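Local coordinates for protein glucose dehydrogenase (PDB 7CDY) that belongs to the glucose/sorbosone dehydrogenase family of beta-propeller proteins and carries a bound calcium ion, at residues G189-G195 with E207-P212; G214-I220 with L258-S264; P230-Y234 with E245-V251; P265-A271 with L285-A291. All blocks are in the same frame, centred on the assembly; numbering follows the deposited sequence. Where two conformers were deposited one is given.

Contact 1: residues G189-G195 with E207-P212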
# COMPACT_ATOMS: atom_id res chain seq x y z
N GLY A 189 -10.83 8.22 8.66
CA GLY A 189 -10.65 7.44 9.87
C GLY A 189 -9.74 6.24 9.73
O GLY A 189 -9.97 5.21 10.37
N HIS A 190 -8.69 6.36 8.91
CA HIS A 190 -7.68 5.34 8.74
C HIS A 190 -6.41 5.73 9.49
O HIS A 190 -6.13 6.91 9.69
CB HIS A 190 -7.37 5.16 7.25
CG HIS A 190 -8.57 4.76 6.44
ND1 HIS A 190 -9.15 3.52 6.53
CD2 HIS A 190 -9.32 5.46 5.55
CE1 HIS A 190 -10.19 3.45 5.72
NE2 HIS A 190 -10.32 4.62 5.11
N ARG A 191 -5.65 4.71 9.94
CA ARG A 191 -4.43 4.97 10.70
C ARG A 191 -3.18 5.00 9.81
O ARG A 191 -2.68 6.08 9.48
CB ARG A 191 -4.27 3.98 11.86
CG ARG A 191 -3.11 4.31 12.76
CD ARG A 191 -3.05 3.33 13.94
NE ARG A 191 -1.85 3.54 14.74
CZ ARG A 191 -0.66 3.06 14.42
NH1 ARG A 191 -0.52 2.30 13.34
NH2 ARG A 191 0.38 3.31 15.19
N ASN A 192 -2.64 3.83 9.44
CA ASN A 192 -1.50 3.77 8.52
C ASN A 192 -1.69 2.61 7.56
O ASN A 192 -1.29 1.47 7.85
CB ASN A 192 -0.16 3.65 9.23
CG ASN A 192 0.98 3.88 8.28
OD1 ASN A 192 0.84 4.64 7.33
ND2 ASN A 192 2.11 3.22 8.52
N PRO A 193 -2.30 2.86 6.41
CA PRO A 193 -2.64 1.77 5.47
C PRO A 193 -1.44 1.38 4.62
O PRO A 193 -0.91 2.19 3.86
CB PRO A 193 -3.75 2.36 4.61
CG PRO A 193 -3.55 3.86 4.70
CD PRO A 193 -2.89 4.15 6.01
N GLN A 194 -1.03 0.11 4.73
CA GLN A 194 0.02 -0.43 3.88
C GLN A 194 -0.47 -1.60 3.03
O GLN A 194 0.34 -2.39 2.52
CB GLN A 194 1.29 -0.75 4.68
CG GLN A 194 1.97 0.54 5.21
CD GLN A 194 3.30 0.29 5.91
OE1 GLN A 194 3.56 -0.79 6.42
NE2 GLN A 194 4.14 1.32 5.93
N GLY A 195 -1.78 -1.68 2.80
CA GLY A 195 -2.33 -2.63 1.86
C GLY A 195 -3.50 -2.01 1.12
O GLY A 195 -4.35 -1.37 1.74
N GLU A 207 -8.67 -2.75 1.67
CA GLU A 207 -7.59 -2.00 2.29
C GLU A 207 -7.19 -2.71 3.58
O GLU A 207 -8.02 -3.37 4.21
CB GLU A 207 -8.05 -0.56 2.58
CG GLU A 207 -7.08 0.32 3.35
CD GLU A 207 -7.34 0.36 4.85
OE1 GLU A 207 -8.11 -0.48 5.37
OE2 GLU A 207 -6.74 1.24 5.51
N HIS A 208 -5.93 -2.56 3.98
CA HIS A 208 -5.56 -2.96 5.33
C HIS A 208 -4.64 -1.92 5.95
O HIS A 208 -4.04 -1.10 5.25
CB HIS A 208 -5.08 -4.43 5.44
CG HIS A 208 -3.74 -4.71 4.83
ND1 HIS A 208 -2.59 -4.03 5.17
CD2 HIS A 208 -3.36 -5.66 3.95
CE1 HIS A 208 -1.57 -4.54 4.51
NE2 HIS A 208 -2.01 -5.53 3.76
N GLU A 209 -4.54 -1.95 7.28
CA GLU A 209 -3.79 -0.91 7.97
C GLU A 209 -3.27 -1.44 9.30
O GLU A 209 -3.86 -2.34 9.91
CB GLU A 209 -4.63 0.35 8.21
CG GLU A 209 -5.94 0.10 8.94
CD GLU A 209 -6.78 1.36 9.00
OE1 GLU A 209 -6.80 2.03 10.05
OE2 GLU A 209 -7.40 1.72 7.97
N HIS A 210 -2.18 -0.83 9.75
CA HIS A 210 -1.61 -1.11 11.06
C HIS A 210 -2.46 -0.50 12.15
O HIS A 210 -2.88 0.66 12.06
CB HIS A 210 -0.23 -0.46 11.16
CG HIS A 210 0.80 -1.06 10.26
ND1 HIS A 210 1.58 -2.13 10.63
CD2 HIS A 210 1.17 -0.74 9.00
CE1 HIS A 210 2.39 -2.45 9.63
NE2 HIS A 210 2.16 -1.62 8.63
N GLY A 211 -2.70 -1.28 13.20
CA GLY A 211 -3.09 -0.72 14.47
C GLY A 211 -1.88 -0.25 15.22
O GLY A 211 -0.74 -0.37 14.76
N PRO A 212 -2.10 0.32 16.40
CA PRO A 212 -0.98 0.73 17.25
C PRO A 212 -0.37 -0.47 17.96
O PRO A 212 0.20 -1.34 17.29
CB PRO A 212 -1.63 1.74 18.22
CG PRO A 212 -3.06 1.28 18.34
CD PRO A 212 -3.42 0.65 16.99
O HOH W 1 -9.50 2.45 10.62
O HOH W 2 -1.21 -2.08 6.63
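Glu209 OE1 is gripped twice: the backbone N of Arg191 donates to Glu209 OE1 at 2.9 Å, from 53° above the carboxylate plane, and water 1, which also donates to Gly189 O, reaches the same oxygen. The second oxygen serves a ring, His190 ND1 donating to Glu209 OE2 at 2.9 Å with the acceptor at the ring edge, close to its plane. Ser187 OG engages the other nitrogen of His190, so the ring is held at both ends. Glu209 can stand up against the loop in this way because its CG lies between the backbone N and the carbonyl carbon (chi1 54°) and the chain is extended beyond it.

The extended Arg191 chain passes alongside His210 O and Gly211, NH1 donating to His210 O at 3.1 Å, while Pro212 N sits 3.6 Å above the centre of the guanidinium plane. His210 NE2 donates to Gln194 OE1 at 2.7 Å, the amide and ring planes being 77° apart. Where the strands meet, Gln194 and Gly195 both face His208, a classic beta bulge closed by the bond from His208 N to Gly195 O (3.0 Å). Gly195 CA lies 3.5 Å from the centroid of the His208 ring, a CH-pi contact over its face, and water 2 links Gln194 N with His208 ND1.

The hairpin of strands 192-198 and 205-210 forms one side of a four-stranded antiparallel propeller sheet. Strand 216-219 flanks 205-210, and strand 267-273 of another sheet meets Gln194 and His208, with Gly269 O accepting from His208 NE2.

Contact 2: residues G214-I220 with L258-S264. With CA (calcium ion), chain D.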
# COMPACT_ATOMS: atom_id res chain seq x y z
N GLY A 214 -1.29 -3.58 18.82
CA GLY A 214 -2.44 -4.40 18.50
C GLY A 214 -3.42 -3.71 17.57
O GLY A 214 -3.37 -2.50 17.33
N GLY A 215 -4.32 -4.52 17.03
CA GLY A 215 -5.46 -4.00 16.29
C GLY A 215 -5.26 -3.73 14.81
O GLY A 215 -5.96 -2.86 14.26
N ASP A 216 -4.37 -4.45 14.13
CA ASP A 216 -4.30 -4.34 12.68
C ASP A 216 -5.65 -4.74 12.09
O ASP A 216 -6.38 -5.55 12.66
CB ASP A 216 -3.23 -5.29 12.12
CG ASP A 216 -1.79 -4.85 12.43
OD1 ASP A 216 -1.56 -3.86 13.15
OD2 ASP A 216 -0.87 -5.55 11.93
N GLU A 217 -5.99 -4.16 10.93
CA GLU A 217 -7.34 -4.27 10.38
C GLU A 217 -7.32 -4.48 8.87
O GLU A 217 -6.49 -3.91 8.16
CB GLU A 217 -8.15 -2.98 10.51
CG GLU A 217 -8.39 -2.51 11.89
CD GLU A 217 -9.23 -1.24 11.92
OE1 GLU A 217 -9.44 -0.59 10.86
OE2 GLU A 217 -9.69 -0.91 13.00
N LEU A 218 -8.31 -5.23 8.40
CA LEU A 218 -8.68 -5.32 7.00
C LEU A 218 -10.07 -4.71 6.83
O LEU A 218 -10.99 -5.07 7.57
CB LEU A 218 -8.72 -6.80 6.59
CG LEU A 218 -9.20 -7.18 5.19
CD1 LEU A 218 -8.21 -6.71 4.15
CD2 LEU A 218 -9.38 -8.68 5.09
N ASN A 219 -10.22 -3.78 5.88
CA ASN A 219 -11.46 -3.04 5.65
C ASN A 219 -11.87 -3.13 4.18
O ASN A 219 -11.04 -3.30 3.29
CB ASN A 219 -11.28 -1.55 5.99
CG ASN A 219 -11.04 -1.31 7.47
OD1 ASN A 219 -11.92 -1.57 8.29
ND2 ASN A 219 -9.87 -0.79 7.83
N ILE A 220 -13.17 -2.96 3.93
CA ILE A 220 -13.69 -2.71 2.58
C ILE A 220 -14.24 -1.28 2.57
O ILE A 220 -15.39 -1.06 2.97
CB ILE A 220 -14.76 -3.73 2.16
CG1 ILE A 220 -14.24 -5.16 2.25
CG2 ILE A 220 -15.27 -3.42 0.74
CD1 ILE A 220 -15.33 -6.22 2.02
N LEU A 258 -13.54 -5.58 8.38
CA LEU A 258 -13.96 -6.90 7.94
C LEU A 258 -13.31 -7.98 8.79
O LEU A 258 -13.93 -8.99 9.14
CB LEU A 258 -13.57 -7.06 6.47
CG LEU A 258 -13.81 -8.43 5.86
CD1 LEU A 258 -15.30 -8.70 5.89
CD2 LEU A 258 -13.27 -8.47 4.45
N HIS A 259 -12.05 -7.76 9.16
CA HIS A 259 -11.27 -8.70 9.93
C HIS A 259 -10.23 -7.90 10.69
O HIS A 259 -9.76 -6.87 10.21
CB HIS A 259 -10.59 -9.69 8.99
CG HIS A 259 -10.17 -10.96 9.64
ND1 HIS A 259 -11.06 -11.95 9.98
CD2 HIS A 259 -8.95 -11.40 10.02
CE1 HIS A 259 -10.41 -12.95 10.55
NE2 HIS A 259 -9.12 -12.64 10.58
N TYR A 260 -9.89 -8.36 11.89
CA TYR A 260 -8.92 -7.64 12.70
C TYR A 260 -8.03 -8.61 13.46
O TYR A 260 -8.37 -9.78 13.64
CB TYR A 260 -9.59 -6.65 13.67
CG TYR A 260 -10.60 -7.27 14.61
CD1 TYR A 260 -10.22 -7.81 15.83
CD2 TYR A 260 -11.94 -7.34 14.25
CE1 TYR A 260 -11.14 -8.38 16.68
CE2 TYR A 260 -12.87 -7.91 15.09
CZ TYR A 260 -12.47 -8.43 16.29
OH TYR A 260 -13.40 -9.01 17.13
N TRP A 261 -6.89 -8.10 13.91
CA TRP A 261 -5.90 -8.89 14.64
C TRP A 261 -5.61 -8.17 15.95
O TRP A 261 -4.95 -7.13 15.96
CB TRP A 261 -4.61 -9.00 13.84
CG TRP A 261 -4.63 -9.90 12.65
CD1 TRP A 261 -4.11 -11.17 12.57
CD2 TRP A 261 -5.16 -9.60 11.35
NE1 TRP A 261 -4.29 -11.67 11.31
CE2 TRP A 261 -4.93 -10.73 10.54
CE3 TRP A 261 -5.79 -8.49 10.78
CZ2 TRP A 261 -5.31 -10.78 9.20
CZ3 TRP A 261 -6.18 -8.55 9.45
CH2 TRP A 261 -5.94 -9.68 8.67
N ARG A 262 -6.07 -8.74 17.06
CA ARG A 262 -5.79 -8.12 18.35
C ARG A 262 -4.30 -8.09 18.66
O ARG A 262 -3.82 -7.14 19.29
CB ARG A 262 -6.58 -8.83 19.46
CG ARG A 262 -8.06 -8.51 19.38
CD ARG A 262 -8.82 -9.24 20.49
NE ARG A 262 -10.25 -8.92 20.48
CZ ARG A 262 -10.76 -7.81 21.01
NH1 ARG A 262 -12.06 -7.61 20.97
NH2 ARG A 262 -9.96 -6.91 21.57
N VAL A 263 -3.54 -9.08 18.20
CA VAL A 263 -2.08 -9.03 18.24
C VAL A 263 -1.60 -8.73 16.83
O VAL A 263 -1.90 -9.47 15.89
CB VAL A 263 -1.49 -10.35 18.78
CG1 VAL A 263 0.03 -10.25 18.87
CG2 VAL A 263 -2.10 -10.69 20.16
N SER A 264 -0.90 -7.61 16.67
CA SER A 264 -0.57 -7.11 15.32
C SER A 264 0.50 -7.94 14.63
O SER A 264 1.63 -8.03 15.13
CB SER A 264 -0.07 -5.69 15.38
OG SER A 264 -1.08 -4.81 15.84
CA CA D . -10.81 1.05 12.08
O HOH W 3 -12.44 -0.12 10.65
O HOH W 4 -9.55 2.14 13.81
O HOH W 1 -9.50 2.45 10.62
O HOH W 5 -12.32 0.64 13.86
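Strands 216-219 and 259-261 run antiparallel, their axes 4.7 Å apart at closest and their directions 170° apart. They are the last two strands of a four-stranded blade in this propeller, and a bulge interrupts the ladder at each end: a G1 bulge where Gly215 and Asp216 both face Trp261, and a classic bulge where Leu258 and His259 both face Leu218. Between them the nearly straight bond from Leu218 N to His259 O (2.8 Å) fixes the register.

On the face of Asp216 and Leu218, Ser264 OG donates to Asp216 OD1 at 2.9 Å, arriving 71° out of the carboxylate plane. Gly211 N donates to OD1 too, and Gly266 N and Leu267 N bond to OD2, so this buried carboxylate collects four donors and pins the loop after Trp261. The Trp261 ring turns its edge to Asp216 O, takes His259 CD2 over one face, and bonds through NE1 to Glu308. Farther along, Leu218 and Leu258 run alongside each other in the same direction, Leu218 CD2 3.9 Å from Leu258 CD2; Ile220 CD1 also touches this Leu258 branch.

On the other face Glu217, with CG anti to the carbonyl carbon (chi1 -61°) and its chain extended, carries its carboxylate out from the strand to the calcium ion, bound by OE1 at 2.5 Å and OE2 at 2.4 Å; four waters and Tyr227 O supply the remaining ligands. Asn219 ND2, which also donates to Glu207, donates to Glu217 OE1 on its anti side at 3.1 Å, while Asn219 OD1 accepts from the calcium ligand water 3 at 2.8 Å.

Contact 3: residues P230-Y234 with E245-V251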
# COMPACT_ATOMS: atom_id res chain seq x y z
N PRO A 230 -8.99 7.81 15.45
CA PRO A 230 -8.59 7.07 16.65
C PRO A 230 -9.70 6.92 17.70
O PRO A 230 -9.40 6.54 18.83
CB PRO A 230 -7.48 7.95 17.23
CG PRO A 230 -7.99 9.34 16.94
CD PRO A 230 -8.72 9.25 15.60
N LEU A 231 -10.95 7.21 17.32
CA LEU A 231 -12.07 7.06 18.25
C LEU A 231 -12.40 5.60 18.49
O LEU A 231 -12.85 5.23 19.59
CB LEU A 231 -13.30 7.73 17.67
CG LEU A 231 -13.16 9.20 17.28
CD1 LEU A 231 -14.47 9.74 16.68
CD2 LEU A 231 -12.73 10.02 18.48
N ALA A 232 -12.22 4.75 17.49
CA ALA A 232 -12.45 3.32 17.60
C ALA A 232 -11.16 2.60 17.21
O ALA A 232 -10.52 2.97 16.22
CB ALA A 232 -13.58 2.88 16.67
N THR A 233 -10.77 1.61 18.02
CA THR A 233 -9.58 0.82 17.71
C THR A 233 -9.62 -0.49 18.49
O THR A 233 -10.22 -0.56 19.57
CB THR A 233 -8.30 1.60 18.04
OG1 THR A 233 -7.17 0.80 17.67
CG2 THR A 233 -8.21 1.93 19.51
N TYR A 234 -9.01 -1.52 17.91
CA TYR A 234 -8.76 -2.78 18.60
C TYR A 234 -7.39 -2.83 19.26
O TYR A 234 -7.04 -3.85 19.86
CB TYR A 234 -8.95 -3.97 17.64
CG TYR A 234 -10.41 -4.30 17.43
CD1 TYR A 234 -11.13 -4.98 18.41
CD2 TYR A 234 -11.07 -3.89 16.29
CE1 TYR A 234 -12.47 -5.27 18.24
CE2 TYR A 234 -12.42 -4.16 16.12
CZ TYR A 234 -13.11 -4.85 17.11
OH TYR A 234 -14.45 -5.13 16.97
N GLU A 245 -7.68 9.09 22.60
CA GLU A 245 -8.91 9.50 21.95
C GLU A 245 -9.94 8.38 21.85
O GLU A 245 -11.08 8.64 21.47
CB GLU A 245 -8.62 10.02 20.53
CG GLU A 245 -7.60 11.16 20.47
CD GLU A 245 -6.16 10.68 20.39
OE1 GLU A 245 -5.25 11.53 20.35
OE2 GLU A 245 -5.92 9.44 20.38
N ALA A 246 -9.56 7.15 22.18
CA ALA A 246 -10.41 6.01 21.88
C ALA A 246 -11.61 5.96 22.82
O ALA A 246 -11.48 6.11 24.04
CB ALA A 246 -9.62 4.71 21.95
N LYS A 247 -12.78 5.72 22.25
CA LYS A 247 -14.00 5.55 23.02
C LYS A 247 -14.44 4.10 23.10
O LYS A 247 -15.32 3.77 23.90
CB LYS A 247 -15.14 6.37 22.41
CG LYS A 247 -14.82 7.85 22.29
CD LYS A 247 -14.45 8.42 23.65
CE LYS A 247 -14.81 9.90 23.77
NZ LYS A 247 -13.63 10.73 24.21
N GLY A 248 -13.86 3.22 22.29
CA GLY A 248 -14.23 1.82 22.33
C GLY A 248 -13.64 1.07 21.16
O GLY A 248 -12.95 1.64 20.31
N GLU A 249 -13.89 -0.23 21.16
CA GLU A 249 -13.62 -1.05 19.98
C GLU A 249 -14.70 -0.86 18.93
O GLU A 249 -14.42 -0.93 17.73
CB GLU A 249 -13.53 -2.53 20.39
CG GLU A 249 -12.38 -2.83 21.35
CD GLU A 249 -12.35 -4.27 21.85
OE1 GLU A 249 -13.32 -5.02 21.61
OE2 GLU A 249 -11.35 -4.64 22.49
N ARG A 250 -15.93 -0.62 19.36
CA ARG A 250 -17.07 -0.33 18.50
C ARG A 250 -17.62 1.03 18.88
O ARG A 250 -17.91 1.29 20.06
CB ARG A 250 -18.17 -1.37 18.69
CG ARG A 250 -17.75 -2.78 18.36
CD ARG A 250 -18.85 -3.76 18.68
NE ARG A 250 -18.49 -5.13 18.34
CZ ARG A 250 -18.83 -5.72 17.19
NH1 ARG A 250 -19.52 -5.06 16.28
NH2 ARG A 250 -18.46 -6.97 16.97
N VAL A 251 -17.76 1.91 17.88
CA VAL A 251 -18.19 3.28 18.10
C VAL A 251 -19.25 3.59 17.05
O VAL A 251 -18.99 3.45 15.85
CB VAL A 251 -17.03 4.29 18.01
CG1 VAL A 251 -17.55 5.72 18.12
CG2 VAL A 251 -15.97 4.01 19.09
O HOH W 6 -15.70 -6.58 18.73
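Tyr234 turns its CG anti to the carbonyl carbon (chi1 -78°), and Glu249 does likewise with an extended chain beyond (chi1 -63°); these torsions bring the two side chains across each other at about a right angle. Glu249 CB comes to 3.6 Å from Tyr234 CE1, and Glu249 OE1 to 3.5 Å from the same carbon, with ring and carboxylate planes 43° apart. The meeting is packing rather than a polar bond: the strongest polar partner of the carboxylate is Arg262, which forms a salt bridge with OE2. Tyr260 stacks on the Tyr234 ring. Water 6, near the ring plane, donates to Tyr234 OH at 2.6 Å and accepts a weak bond from Arg250 NE; Gln256 also bonds to the hydroxyl.

Both segments belong to the long irregular excursion between strands 216-219 and 259-261 of a propeller blade. It has no regular strand here, yet Ala232 and Gly248 form a single backbone bridge. Lys247 N donates to Leu231 O at 2.7 Å, and Thr233 N to Gly248 O at 3.2 Å. Ala232 CA adds a CA-H...O contact to Gly248 O.

Apolar groups fill in beside the bridge. Val251 CG2 lies 3.6 Å from Ala232 CB and also rests on Leu231 O, while Thr233 CG2 meets Ala246 CB. At the far end Pro230, preceded by a cis peptide bond, sets its CG 3.7 Å from Glu245 CB, and Glu245 OE2 forms a salt bridge with Arg147 NE.

Contact 4: residues P265-A271 with L285-A291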
# COMPACT_ATOMS: atom_id res chain seq x y z
N PRO A 265 0.23 -8.52 13.46
CA PRO A 265 1.33 -9.09 12.66
C PRO A 265 2.19 -8.05 11.98
O PRO A 265 3.32 -8.37 11.59
CB PRO A 265 0.60 -9.96 11.62
CG PRO A 265 -0.83 -10.09 12.12
CD PRO A 265 -1.08 -8.80 12.85
N GLY A 266 1.70 -6.81 11.85
CA GLY A 266 2.37 -5.79 11.07
C GLY A 266 2.03 -5.92 9.59
O GLY A 266 2.93 -6.13 8.77
N LEU A 267 0.75 -5.77 9.24
CA LEU A 267 0.30 -6.06 7.88
C LEU A 267 0.95 -5.13 6.87
O LEU A 267 0.97 -3.91 7.05
CB LEU A 267 -1.21 -5.88 7.79
CG LEU A 267 -2.09 -6.58 8.83
CD1 LEU A 267 -3.55 -6.25 8.55
CD2 LEU A 267 -1.85 -8.09 8.87
N SER A 268 1.45 -5.71 5.78
CA SER A 268 2.11 -4.94 4.74
C SER A 268 2.01 -5.70 3.43
O SER A 268 2.44 -6.85 3.35
CB SER A 268 3.57 -4.72 5.10
OG SER A 268 4.19 -3.80 4.22
N GLY A 269 1.48 -5.04 2.40
CA GLY A 269 1.32 -5.72 1.12
C GLY A 269 0.05 -6.56 1.08
O GLY A 269 -0.37 -7.11 2.11
N MET A 270 -0.59 -6.63 -0.08
CA MET A 270 -1.78 -7.47 -0.19
C MET A 270 -2.04 -7.78 -1.65
O MET A 270 -1.91 -6.91 -2.51
CB MET A 270 -3.02 -6.86 0.49
CG MET A 270 -3.74 -5.79 -0.31
SD MET A 270 -5.16 -5.02 0.53
CE MET A 270 -6.32 -6.38 0.67
N ALA A 271 -2.42 -9.03 -1.91
CA ALA A 271 -2.72 -9.50 -3.25
C ALA A 271 -3.77 -10.59 -3.20
O ALA A 271 -3.65 -11.53 -2.40
CB ALA A 271 -1.46 -10.04 -3.94
N LEU A 285 -6.64 -14.28 -0.16
CA LEU A 285 -6.02 -12.97 -0.07
C LEU A 285 -4.74 -13.13 0.73
O LEU A 285 -4.76 -13.66 1.85
CB LEU A 285 -6.97 -12.00 0.65
CG LEU A 285 -6.41 -10.63 1.01
CD1 LEU A 285 -5.96 -9.92 -0.25
CD2 LEU A 285 -7.45 -9.81 1.77
N PHE A 286 -3.62 -12.73 0.15
CA PHE A 286 -2.32 -12.86 0.80
C PHE A 286 -1.85 -11.50 1.31
O PHE A 286 -1.95 -10.48 0.61
CB PHE A 286 -1.31 -13.40 -0.21
CG PHE A 286 -1.51 -14.85 -0.54
CD1 PHE A 286 -2.36 -15.24 -1.57
CD2 PHE A 286 -0.88 -15.83 0.19
CE1 PHE A 286 -2.55 -16.58 -1.87
CE2 PHE A 286 -1.05 -17.17 -0.10
CZ PHE A 286 -1.89 -17.54 -1.14
N ILE A 287 -1.32 -11.49 2.54
CA ILE A 287 -0.92 -10.26 3.22
C ILE A 287 0.43 -10.50 3.90
O ILE A 287 0.61 -11.51 4.57
CB ILE A 287 -1.97 -9.86 4.27
CG1 ILE A 287 -3.31 -9.52 3.59
CG2 ILE A 287 -1.46 -8.72 5.15
CD1 ILE A 287 -4.47 -9.39 4.56
N GLY A 288 1.37 -9.58 3.74
CA GLY A 288 2.65 -9.73 4.42
C GLY A 288 2.56 -9.35 5.88
O GLY A 288 1.74 -8.52 6.29
N ALA A 289 3.41 -9.97 6.70
CA ALA A 289 3.57 -9.61 8.11
C ALA A 289 5.01 -9.16 8.33
O ALA A 289 5.95 -9.94 8.12
CB ALA A 289 3.21 -10.78 9.03
N LEU A 290 5.18 -7.89 8.72
CA LEU A 290 6.50 -7.37 9.05
C LEU A 290 6.97 -7.86 10.42
O LEU A 290 7.99 -8.55 10.52
CB LEU A 290 6.49 -5.84 9.00
CG LEU A 290 6.26 -5.21 7.63
CD1 LEU A 290 5.89 -3.73 7.79
CD2 LEU A 290 7.48 -5.34 6.75
N ALA A 291 6.22 -7.54 11.47
CA ALA A 291 6.67 -7.87 12.82
C ALA A 291 6.70 -9.37 13.05
O ALA A 291 7.63 -9.88 13.70
CB ALA A 291 5.77 -7.18 13.85
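Leu267 and Ile287 make the apolar centre, Leu267 CD2 lying 3.8 Å from Ile287 CG2 as the two side chains cross obliquely. Ile287 holds CG1 anti to the carbonyl carbon (chi1 -64°), which directs CG2 to Leu267 and CG1 toward Met270 CB, 4.1 Å away. In the conformer given, one of two deposited, Met270 CE also touches Leu285, so that contact is less certain. Leu267, Met270 and Ile287 all pack on His208 where the two sheets meet. Pro265 CB extends the apolar surface to Ala289 CB at 3.8 Å, and on the other face Ser268 CB rests on the Leu290 tip.

Outward lies the backbone ladder of an antiparallel hairpin, strands 267-273 and 284-289 of another propeller sheet, whose short segments run at 148°. Phe286 N donates to Ala271 O at 2.8 Å, almost straight, and Ala271 N returns a bond to Phe286 O at 2.9 Å. Nearer the loop, Ser268 N donates to Gly288 O at 2.9 Å and Leu290 N to Gly266 O at 2.9 Å, the latter again almost straight (176°). Between the Ser268 bond and the Phe286 pair, Gly288 N makes two weak bonds, to Ser268 O and to Gly269 O.

The polar edge faces neighbouring strands: Ser268 OG bonds to Arg320 O, and Leu285 and Ile287 continue the sheet by backbone bonds to strand 294-301. Firm backbone pairing at both ends implies that main-chain bonds set the register within the hairpin, while apolar packing on His208 and polar bonds, such as Gly269 O with His208 NE2, join it to the next sheet.

Overall arrangement
Contacts 1 and 2, with centres about 9 Å apart, pair the first two and the last two strands of one blade, and strands 205-210 and 216-219 join them, Glu207 O and Asn219 N standing 2.8 Å apart. Contact 3 is nested in the loop that contact 2 closes. Contact 4 lies in another blade, its centre about 11 Å from those of contacts 1 and 2, and Gln194 O and Gly269 N stand 2.9 Å apart between the blades. The calcium ion bound by Glu217 of contact 2 is about 5 Å from the side chain of Glu209 and about 6 Å from that of Ala232; water 1 ties contact 1 to the metal. Contacts 3 and 4 do not touch.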